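PDB 5K3H: acyl-coenzyme A oxidase from Caenorhabditis elegans, which catalyses the FAD-dependent desaturation of acyl-CoA to trans-2-enoyl-CoA, the first step of peroxisomal beta-oxidation, passing the electrons to oxygen to give hydrogen peroxide. Local coordinates for residues Asn125-Trp136 / Arg262-Thr270; Leu160-Ile171 / Val202-Gly210. All blocks are in the same frame, centred on the assembly; numbering follows the deposited sequence.

Interaction 1: residues Asn125-Trp136 / Arg262-Thr270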
loop_
_atom_site.group_PDB
_atom_site.type_symbol
_atom_site.label_atom_id
_atom_site.label_comp_id
_atom_site.label_asym_id
_atom_site.label_seq_id
_atom_site.Cartn_x
_atom_site.Cartn_y
_atom_site.Cartn_z
ATOM N N ASN B 125 -23.780 9.936 24.749
ATOM C CA ASN B 125 -25.178 9.800 24.345
ATOM C C ASN B 125 -25.707 8.404 24.639
ATOM O O ASN B 125 -26.804 8.246 25.183
ATOM C CB ASN B 125 -25.326 10.095 22.851
ATOM C CG ASN B 125 -25.240 11.567 22.535
ATOM O OD1 ASN B 125 -25.722 12.407 23.304
ATOM N ND2 ASN B 125 -24.609 11.900 21.402
ATOM N N ALA B 126 -24.923 7.378 24.292
ATOM C CA ALA B 126 -25.402 5.995 24.281
ATOM C C ALA B 126 -25.449 5.356 25.661
ATOM O O ALA B 126 -26.305 4.497 25.903
ATOM C CB ALA B 126 -24.521 5.150 23.361
ATOM N N GLN B 127 -24.541 5.739 26.568
ATOM C CA GLN B 127 -24.317 4.991 27.799
ATOM C C GLN B 127 -24.483 5.809 29.072
ATOM O O GLN B 127 -24.759 5.224 30.128
ATOM C CB GLN B 127 -22.904 4.376 27.798
ATOM C CG GLN B 127 -22.522 3.592 26.529
ATOM C CD GLN B 127 -21.001 3.454 26.356
ATOM O OE1 GLN B 127 -20.225 3.982 27.161
ATOM N NE2 GLN B 127 -20.575 2.752 25.307
ATOM N N ALA B 128 -24.296 7.125 29.019
ATOM C CA ALA B 128 -24.452 7.958 30.200
ATOM C C ALA B 128 -25.937 8.185 30.479
ATOM O O ALA B 128 -26.751 8.264 29.552
ATOM C CB ALA B 128 -23.726 9.291 30.020
ATOM N N SER B 129 -26.298 8.211 31.765
ATOM C CA SER B 129 -27.667 8.535 32.131
ATOM C C SER B 129 -27.960 9.996 31.802
ATOM O O SER B 129 -27.050 10.806 31.602
ATOM C CB SER B 129 -27.910 8.267 33.618
ATOM O OG SER B 129 -27.304 9.270 34.433
ATOM N N ASP B 130 -29.247 10.329 31.796
ATOM C CA ASP B 130 -29.678 11.694 31.550
ATOM C C ASP B 130 -28.952 12.567 32.565
ATOM O O ASP B 130 -28.288 13.535 32.198
ATOM C CB ASP B 130 -31.191 11.824 31.721
ATOM C CG ASP B 130 -31.943 11.623 30.420
ATOM O OD1 ASP B 130 -31.911 12.534 29.565
ATOM O OD2 ASP B 130 -32.567 10.554 30.251
ATOM N N GLU B 131 -29.073 12.215 33.844
ATOM C CA GLU B 131 -28.387 12.967 34.887
ATOM C C GLU B 131 -26.889 13.059 34.601
ATOM O O GLU B 131 -26.255 14.076 34.905
ATOM C CB GLU B 131 -28.660 12.327 36.243
ATOM C CG GLU B 131 -28.077 13.051 37.430
ATOM C CD GLU B 131 -28.538 12.424 38.743
ATOM O OE1 GLU B 131 -29.113 11.305 38.701
ATOM O OE2 GLU B 131 -28.363 13.065 39.808
ATOM N N GLN B 132 -26.297 11.985 34.057
ATOM C CA GLN B 132 -24.871 12.017 33.729
ATOM C C GLN B 132 -24.584 12.894 32.509
ATOM O O GLN B 132 -23.588 13.628 32.489
ATOM C CB GLN B 132 -24.337 10.593 33.537
ATOM C CG GLN B 132 -24.187 9.841 34.858
ATOM C CD GLN B 132 -23.969 8.346 34.691
ATOM O OE1 GLN B 132 -24.512 7.730 33.777
ATOM N NE2 GLN B 132 -23.165 7.756 35.575
ATOM N N GLN B 133 -25.448 12.834 31.488
ATOM C CA GLN B 133 -25.286 13.676 30.303
ATOM C C GLN B 133 -25.316 15.156 30.656
ATOM O O GLN B 133 -24.550 15.956 30.094
ATOM C CB GLN B 133 -26.379 13.350 29.299
ATOM C CG GLN B 133 -26.240 11.970 28.706
ATOM C CD GLN B 133 -27.339 11.675 27.739
ATOM O OE1 GLN B 133 -28.222 12.493 27.542
ATOM N NE2 GLN B 133 -27.311 10.494 27.143
ATOM N N ALA B 134 -26.218 15.542 31.569
ATOM C CA ALA B 134 -26.291 16.929 32.019
ATOM C C ALA B 134 -24.969 17.395 32.611
ATOM O O ALA B 134 -24.642 18.586 32.541
ATOM C CB ALA B 134 -27.436 17.089 33.030
ATOM N N LYS B 135 -24.193 16.467 33.173
ATOM C CA LYS B 135 -22.934 16.789 33.826
ATOM C C LYS B 135 -21.727 16.721 32.888
ATOM O O LYS B 135 -20.882 17.628 32.914
ATOM C CB LYS B 135 -22.698 15.816 34.985
ATOM C CG LYS B 135 -21.456 16.123 35.829
ATOM C CD LYS B 135 -21.230 15.063 36.931
ATOM C CE LYS B 135 -22.320 15.078 38.012
ATOM N NZ LYS B 135 -21.956 14.094 39.093
ATOM N N TRP B 136 -21.654 15.721 32.008
ATOM C CA TRP B 136 -20.484 15.514 31.146
ATOM C C TRP B 136 -20.713 15.823 29.671
ATOM O O TRP B 136 -19.836 16.401 29.023
ATOM C CB TRP B 136 -19.977 14.076 31.293
ATOM C CG TRP B 136 -19.418 13.805 32.655
ATOM C CD1 TRP B 136 -18.497 14.559 33.327
ATOM C CD2 TRP B 136 -19.738 12.709 33.517
ATOM N NE1 TRP B 136 -18.221 13.999 34.547
ATOM C CE2 TRP B 136 -18.970 12.860 34.689
ATOM C CE3 TRP B 136 -20.592 11.602 33.408
ATOM C CZ2 TRP B 136 -19.031 11.953 35.751
ATOM C CZ3 TRP B 136 -20.652 10.699 34.469
ATOM C CH2 TRP B 136 -19.879 10.886 35.622
ATOM N N ARG B 262 -18.669 6.005 42.456
ATOM C CA ARG B 262 -19.592 5.010 41.930
ATOM C C ARG B 262 -20.334 5.520 40.701
ATOM O O ARG B 262 -20.541 4.774 39.733
ATOM C CB ARG B 262 -20.614 4.603 42.997
ATOM C CG ARG B 262 -21.468 3.415 42.570
ATOM C CD ARG B 262 -22.624 3.109 43.477
ATOM N NE ARG B 262 -23.823 3.891 43.180
ATOM C CZ ARG B 262 -24.179 5.000 43.819
ATOM N NH1 ARG B 262 -23.427 5.465 44.814
ATOM N NH2 ARG B 262 -25.298 5.630 43.479
ATOM N N THR B 263 -20.747 6.789 40.721
ATOM C CA THR B 263 -21.587 7.339 39.661
ATOM C C THR B 263 -20.811 7.707 38.399
ATOM O O THR B 263 -21.427 8.205 37.448
ATOM C CB THR B 263 -22.339 8.569 40.178
ATOM O OG1 THR B 263 -21.398 9.479 40.765
ATOM C CG2 THR B 263 -23.387 8.173 41.216
ATOM N N ASN B 264 -19.491 7.458 38.349
ATOM C CA ASN B 264 -18.756 7.545 37.086
ATOM C C ASN B 264 -18.946 6.318 36.207
ATOM O O ASN B 264 -18.534 6.358 35.047
ATOM C CB ASN B 264 -17.259 7.766 37.307
ATOM C CG ASN B 264 -16.915 9.205 37.640
ATOM O OD1 ASN B 264 -17.640 9.877 38.361
ATOM N ND2 ASN B 264 -15.801 9.685 37.106
ATOM N N LEU B 265 -19.517 5.232 36.735
ATOM C CA LEU B 265 -20.040 4.167 35.894
ATOM C C LEU B 265 -21.190 4.719 35.061
ATOM O O LEU B 265 -22.146 5.268 35.615
ATOM C CB LEU B 265 -20.527 2.994 36.753
ATOM C CG LEU B 265 -21.388 1.918 36.060
ATOM C CD1 LEU B 265 -20.555 1.048 35.122
ATOM C CD2 LEU B 265 -22.155 1.043 37.043
ATOM N N LEU B 266 -21.085 4.610 33.731
ATOM C CA LEU B 266 -22.135 5.106 32.841
ATOM C C LEU B 266 -23.356 4.197 32.970
ATOM O O LEU B 266 -23.277 2.995 32.684
ATOM C CB LEU B 266 -21.630 5.148 31.399
ATOM C CG LEU B 266 -20.382 6.023 31.154
ATOM C CD1 LEU B 266 -20.106 6.220 29.673
ATOM C CD2 LEU B 266 -20.489 7.370 31.880
ATOM N N MET B 267 -24.488 4.761 33.406
ATOM C CA MET B 267 -25.577 3.948 33.944
ATOM C C MET B 267 -26.917 4.178 33.245
ATOM O O MET B 267 -27.977 4.083 33.869
ATOM C CB MET B 267 -25.727 4.201 35.443
ATOM C CG MET B 267 -24.705 3.484 36.290
ATOM S SD MET B 267 -24.985 3.685 38.059
ATOM C CE MET B 267 -23.967 5.107 38.421
ATOM N N ARG B 268 -26.914 4.431 31.933
ATOM C CA ARG B 268 -28.191 4.536 31.235
ATOM C C ARG B 268 -28.927 3.202 31.245
ATOM O O ARG B 268 -30.143 3.155 31.464
ATOM C CB ARG B 268 -27.982 5.019 29.796
ATOM C CG ARG B 268 -29.267 5.077 28.954
ATOM C CD ARG B 268 -29.091 5.952 27.713
ATOM N NE ARG B 268 -28.916 7.338 28.132
ATOM C CZ ARG B 268 -29.862 8.273 28.074
ATOM N NH1 ARG B 268 -31.064 7.983 27.594
ATOM N NH2 ARG B 268 -29.603 9.497 28.512
ATOM N N HIS B 269 -28.197 2.108 31.073
ATOM C CA HIS B 269 -28.786 0.791 30.907
ATOM C C HIS B 269 -28.413 -0.195 31.999
ATOM O O HIS B 269 -29.055 -1.245 32.107
ATOM C CB HIS B 269 -28.359 0.207 29.553
ATOM C CG HIS B 269 -28.780 1.039 28.384
ATOM N ND1 HIS B 269 -27.893 1.462 27.415
ATOM C CD2 HIS B 269 -29.991 1.521 28.022
ATOM C CE1 HIS B 269 -28.540 2.175 26.510
ATOM N NE2 HIS B 269 -29.816 2.221 26.852
ATOM N N THR B 270 -27.373 0.086 32.769
ATOM C CA THR B 270 -26.904 -0.745 33.864
ATOM C C THR B 270 -26.827 0.088 35.133
ATOM O O THR B 270 -26.409 1.243 35.091
ATOM C CB THR B 270 -25.512 -1.327 33.526
ATOM O OG1 THR B 270 -25.587 -2.179 32.372
ATOM C CG2 THR B 270 -24.899 -2.031 34.697
#
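Gln132, in the first turn of helix 130-141, pushes its amide into the loop 262-270 and is bonded there at both ends. From CB the chain leaves beside its own backbone N (chi1 -74°) and runs on extended, so that it spans the gap; CG passes the carbonyl of Thr263, and CD brings the flat amide between Thr263 and Met267. Gln132 NE2 gives one hydrogen to Thr263 O at 2.6 Å and the other to Leu265 O at 2.7 Å, both acceptors lying close to the amide plane. Gln132 OE1 accepts from Met267 N at 3.0 Å. Within its own segment Gln132 OE1 also accepts from Ser129 N at 2.7 Å, and both donors lie in the carbonyl plane on a lone pair. Four bonds therefore fix the rotation of this buried amide. Ser129 OG in turn accepts from Gln132 N, completing a capping box at the start of the helix.

Arg268 bonds to Gln127 O, at the end of helix 114-127, and to Ala128 O just beyond it. Arg268 N meets Gln127 O at 2.9 Å, while the side chain bends at chi3 (-67°) to bring Arg268 NE to Ala128 O at 2.7 Å, an acceptor at the edge of the guanidinium. Arg268 NH2 reaches Asp130 OD2 in a long salt bridge of 3.6 Å, the planes 59° apart. Leu266 packs CD1 on Gln127 CB and CD2 on Ala128 CB; Gln127 OE1 itself bonds to Thr217 of strand 211-221. The benzene edge of Trp136 faces Thr263 O and Asn264 OD1. Gln127 O and Ala128 O, at the break between two helices of the N-terminal domain, are thus met by Arg268 of the loop that follows strand 258-261, while Gln132 satisfies peptide groups of that loop in return.

Interaction 2: residues Leu160-Ile171 / Val202-Gly210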
loop_
_atom_site.group_PDB
_atom_site.type_symbol
_atom_site.label_atom_id
_atom_site.label_comp_id
_atom_site.label_asym_id
_atom_site.label_seq_id
_atom_site.Cartn_x
_atom_site.Cartn_y
_atom_site.Cartn_z
ATOM N N LEU B 160 -13.594 -7.788 23.591
ATOM C CA LEU B 160 -13.877 -7.186 24.890
ATOM C C LEU B 160 -13.749 -8.181 26.034
ATOM O O LEU B 160 -13.401 -7.792 27.156
ATOM C CB LEU B 160 -15.287 -6.592 24.891
ATOM C CG LEU B 160 -15.461 -5.164 24.377
ATOM C CD1 LEU B 160 -15.116 -5.059 22.904
ATOM C CD2 LEU B 160 -16.901 -4.729 24.615
ATOM N N GLN B 161 -13.980 -9.470 25.769
ATOM C CA GLN B 161 -14.019 -10.442 26.858
ATOM C C GLN B 161 -12.635 -10.800 27.395
ATOM O O GLN B 161 -12.536 -11.373 28.486
ATOM C CB GLN B 161 -14.749 -11.720 26.417
ATOM C CG GLN B 161 -16.197 -11.518 25.930
ATOM C CD GLN B 161 -17.118 -10.811 26.938
ATOM O OE1 GLN B 161 -17.153 -11.132 28.127
ATOM N NE2 GLN B 161 -17.887 -9.856 26.443
ATOM N N ASN B 162 -11.567 -10.487 26.668
ATOM C CA ASN B 162 -10.225 -10.802 27.133
ATOM C C ASN B 162 -9.436 -9.565 27.555
ATOM O O ASN B 162 -8.215 -9.656 27.736
ATOM C CB ASN B 162 -9.466 -11.581 26.054
ATOM C CG ASN B 162 -10.078 -12.966 25.781
ATOM O OD1 ASN B 162 -10.489 -13.286 24.648
ATOM N ND2 ASN B 162 -10.153 -13.786 26.834
ATOM N N LEU B 163 -10.098 -8.418 27.718
ATOM C CA LEU B 163 -9.446 -7.242 28.284
ATOM C C LEU B 163 -8.942 -7.512 29.705
ATOM O O LEU B 163 -9.478 -8.340 30.443
ATOM C CB LEU B 163 -10.418 -6.062 28.282
ATOM C CG LEU B 163 -10.869 -5.593 26.902
ATOM C CD1 LEU B 163 -11.974 -4.553 27.025
ATOM C CD2 LEU B 163 -9.696 -5.010 26.134
ATOM N N GLU B 164 -7.887 -6.796 30.081
ATOM C CA GLU B 164 -7.283 -6.969 31.397
ATOM C C GLU B 164 -7.524 -5.829 32.386
ATOM O O GLU B 164 -7.384 -6.026 33.592
ATOM C CB GLU B 164 -5.778 -7.220 31.258
ATOM C CG GLU B 164 -5.425 -8.591 30.706
ATOM C CD GLU B 164 -4.036 -8.635 30.102
ATOM O OE1 GLU B 164 -3.085 -8.167 30.760
ATOM O OE2 GLU B 164 -3.895 -9.137 28.968
ATOM N N THR B 165 -7.877 -4.643 31.899
ATOM C CA THR B 165 -8.102 -3.536 32.821
ATOM C C THR B 165 -9.309 -3.831 33.714
ATOM O O THR B 165 -10.363 -4.251 33.231
ATOM C CB THR B 165 -8.291 -2.239 32.040
ATOM O OG1 THR B 165 -7.101 -1.979 31.272
ATOM C CG2 THR B 165 -8.570 -1.062 33.011
ATOM N N THR B 166 -9.157 -3.640 35.026
ATOM C CA THR B 166 -10.245 -3.917 35.958
ATOM C C THR B 166 -10.776 -2.636 36.596
ATOM O O THR B 166 -10.076 -1.622 36.701
ATOM C CB THR B 166 -9.834 -4.904 37.058
ATOM O OG1 THR B 166 -8.659 -4.428 37.720
ATOM C CG2 THR B 166 -9.593 -6.325 36.486
ATOM N N ALA B 167 -12.065 -2.677 36.922
ATOM C CA ALA B 167 -12.729 -1.671 37.734
ATOM C C ALA B 167 -13.398 -2.435 38.860
ATOM O O ALA B 167 -14.423 -3.090 38.642
ATOM C CB ALA B 167 -13.746 -0.870 36.923
ATOM N N THR B 168 -12.838 -2.348 40.058
ATOM C CA THR B 168 -13.294 -3.164 41.170
ATOM C C THR B 168 -14.143 -2.278 42.069
ATOM O O THR B 168 -13.717 -1.172 42.444
ATOM C CB THR B 168 -12.128 -3.776 41.957
ATOM O OG1 THR B 168 -11.277 -4.539 41.086
ATOM C CG2 THR B 168 -12.651 -4.705 43.042
ATOM N N TYR B 169 -15.366 -2.725 42.347
ATOM C CA TYR B 169 -16.272 -1.918 43.146
ATOM C C TYR B 169 -15.885 -2.034 44.614
ATOM O O TYR B 169 -15.905 -3.132 45.183
ATOM C CB TYR B 169 -17.729 -2.331 42.951
ATOM C CG TYR B 169 -18.609 -1.373 43.706
ATOM C CD1 TYR B 169 -18.460 -0.005 43.512
ATOM C CD2 TYR B 169 -19.550 -1.807 44.633
ATOM C CE1 TYR B 169 -19.231 0.899 44.188
ATOM C CE2 TYR B 169 -20.338 -0.895 45.322
ATOM C CZ TYR B 169 -20.167 0.459 45.090
ATOM O OH TYR B 169 -20.906 1.417 45.747
ATOM N N ASP B 170 -15.560 -0.894 45.224
ATOM C CA ASP B 170 -15.200 -0.805 46.635
ATOM C C ASP B 170 -16.441 -0.364 47.405
ATOM O O ASP B 170 -16.776 0.823 47.427
ATOM C CB ASP B 170 -14.045 0.176 46.797
ATOM C CG ASP B 170 -13.530 0.250 48.221
ATOM O OD1 ASP B 170 -14.323 0.058 49.172
ATOM O OD2 ASP B 170 -12.316 0.515 48.394
ATOM N N ILE B 171 -17.115 -1.323 48.051
ATOM C CA ILE B 171 -18.395 -1.058 48.713
ATOM C C ILE B 171 -18.222 -0.134 49.912
ATOM O O ILE B 171 -19.111 0.667 50.226
ATOM C CB ILE B 171 -19.078 -2.380 49.104
ATOM C CG1 ILE B 171 -19.294 -3.269 47.867
ATOM C CG2 ILE B 171 -20.408 -2.111 49.809
ATOM C CD1 ILE B 171 -19.826 -4.671 48.176
ATOM N N VAL B 202 -13.646 4.912 29.537
ATOM C CA VAL B 202 -12.705 3.800 29.612
ATOM C C VAL B 202 -13.490 2.508 29.772
ATOM O O VAL B 202 -14.444 2.443 30.562
ATOM C CB VAL B 202 -11.715 3.999 30.769
ATOM C CG1 VAL B 202 -10.815 2.776 30.947
ATOM C CG2 VAL B 202 -10.890 5.246 30.516
ATOM N N VAL B 203 -13.111 1.485 29.002
ATOM C CA VAL B 203 -13.738 0.171 29.083
ATOM C C VAL B 203 -12.881 -0.722 29.969
ATOM O O VAL B 203 -11.659 -0.790 29.803
ATOM C CB VAL B 203 -13.944 -0.438 27.688
ATOM C CG1 VAL B 203 -14.647 -1.763 27.808
ATOM C CG2 VAL B 203 -14.767 0.500 26.831
ATOM N N ALA B 204 -13.526 -1.400 30.917
ATOM C CA ALA B 204 -12.845 -2.210 31.914
ATOM C C ALA B 204 -13.807 -3.279 32.414
ATOM O O ALA B 204 -15.024 -3.081 32.421
ATOM C CB ALA B 204 -12.343 -1.350 33.084
ATOM N N HIS B 205 -13.245 -4.399 32.859
ATOM C CA HIS B 205 -14.040 -5.464 33.451
ATOM C C HIS B 205 -14.465 -5.110 34.868
ATOM O O HIS B 205 -13.615 -4.817 35.718
ATOM C CB HIS B 205 -13.241 -6.762 33.459
ATOM C CG HIS B 205 -13.220 -7.462 32.138
ATOM N ND1 HIS B 205 -12.816 -8.774 31.999
ATOM C CD2 HIS B 205 -13.586 -7.046 30.905
ATOM C CE1 HIS B 205 -12.920 -9.126 30.732
ATOM N NE2 HIS B 205 -13.391 -8.098 30.051
ATOM N N MET B 206 -15.773 -5.185 35.141
ATOM C CA MET B 206 -16.311 -4.733 36.422
ATOM C C MET B 206 -16.451 -5.890 37.413
ATOM O O MET B 206 -17.207 -6.840 37.184
ATOM C CB MET B 206 -17.657 -4.026 36.245
ATOM C CG MET B 206 -18.123 -3.356 37.537
ATOM S SD MET B 206 -19.504 -2.220 37.319
ATOM C CE MET B 206 -20.816 -3.361 36.834
ATOM N N TYR B 207 -15.787 -5.758 38.554
ATOM C CA TYR B 207 -15.811 -6.759 39.606
ATOM C C TYR B 207 -16.544 -6.205 40.826
ATOM O O TYR B 207 -16.308 -5.059 41.236
ATOM C CB TYR B 207 -14.387 -7.168 39.980
ATOM C CG TYR B 207 -13.721 -8.107 38.993
ATOM C CD1 TYR B 207 -13.175 -7.623 37.804
ATOM C CD2 TYR B 207 -13.603 -9.470 39.261
ATOM C CE1 TYR B 207 -12.540 -8.474 36.908
ATOM C CE2 TYR B 207 -12.967 -10.337 38.361
ATOM C CZ TYR B 207 -12.439 -9.825 37.206
ATOM O OH TYR B 207 -11.821 -10.663 36.328
ATOM N N ILE B 208 -17.470 -6.993 41.368
ATOM C CA ILE B 208 -18.149 -6.670 42.619
ATOM C C ILE B 208 -18.139 -7.903 43.501
ATOM O O ILE B 208 -18.644 -8.957 43.104
ATOM C CB ILE B 208 -19.586 -6.179 42.405
ATOM C CG1 ILE B 208 -19.637 -5.083 41.337
ATOM C CG2 ILE B 208 -20.191 -5.692 43.733
ATOM C CD1 ILE B 208 -21.054 -4.712 40.977
ATOM N N LYS B 209 -17.599 -7.766 44.707
ATOM C CA LYS B 209 -17.498 -8.894 45.629
ATOM C C LYS B 209 -16.767 -10.055 44.968
ATOM O O LYS B 209 -17.046 -11.217 45.244
ATOM C CB LYS B 209 -18.884 -9.353 46.103
ATOM C CG LYS B 209 -19.731 -8.374 46.935
ATOM C CD LYS B 209 -21.036 -9.091 47.352
ATOM C CE LYS B 209 -21.945 -8.301 48.262
ATOM N NZ LYS B 209 -22.909 -7.452 47.489
ATOM N N GLY B 210 -15.828 -9.742 44.076
ATOM C CA GLY B 210 -15.007 -10.740 43.417
ATOM C C GLY B 210 -15.623 -11.403 42.203
ATOM O O GLY B 210 -14.925 -12.156 41.506
HETATM O O HOH W 1 -15.987 -5.851 45.243
#
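Tyr207 O receives Tyr169 N at 2.8 Å, nearly straight on to the carbonyl, and this is one of four backbone bonds that pair strands 166-170 and 199-208 in parallel. His205 N to Thr165 O, Ala167 N to His205 O and Tyr207 N to Ala167 O make up the rest, so His205, Ala167 and Tyr207 each use both N and O across the pair. Past its end, a water takes Lys209 N at 2.6 Å and donates to Tyr169 O.

The His205 ring extends the contact into the loop before strand 166-170. Its CG stands beside the backbone N (chi1 -79°), turning the imidazole toward residues 160-163. His205 NE2 donates to Leu160 O at 2.9 Å with an N-H...O angle of 162°, the acceptor near the ring plane. This bond fixes the ring's rotation, with Gln161 O packed at its edge, 3.2 Å from His205 CE1, and Leu163 O over one face.

On the same face of the sheet as His205, Thr166 lays CG2 obliquely against Tyr207 CE1 at 3.7 Å. On the opposite face the contacts between the strands are apolar: Ala167 CB meets Ala204 CB, and Tyr169 CB packs on Ile208 CG1 at 3.7 Å. Tyr169 CG is anti to the backbone N (chi1 -175°), which leads the ring away from 202-210, its hydroxyl bonded to Ala274 O. Leu160 touches Gln151, one of the residues that bind the FAD shared between the subunits.

This parallel pair belongs to the beta region lying between the helical parts of the acyl-CoA oxidase fold. Within its mixed sheet, strand 166-170 lies between 199-208 and its antiparallel neighbour 175-179, while 199-208 also pairs with 147-150 in parallel and with 211-221 antiparallel.

Interaction 2 is nested along the chain inside the loop closed by interaction 1, and their centres lie about 17 Å apart. The strand pair of interaction 2 is part of the beta sheet itself, held by regular main-chain bonds; interaction 1 joins the helical N-terminal region to a loop of that beta region, chiefly through side-chain amide and guanidinium groups bonded to peptide carbonyls. Both are partly buried, interaction 2 the more deeply. Strand 199-208 serves both: Val201 touches Gln127 and Leu266, and Met206 SD lies 4.1 Å from Leu265 CD1. At a second junction Arg262 CD packs 3.3 Å from Tyr169 OH.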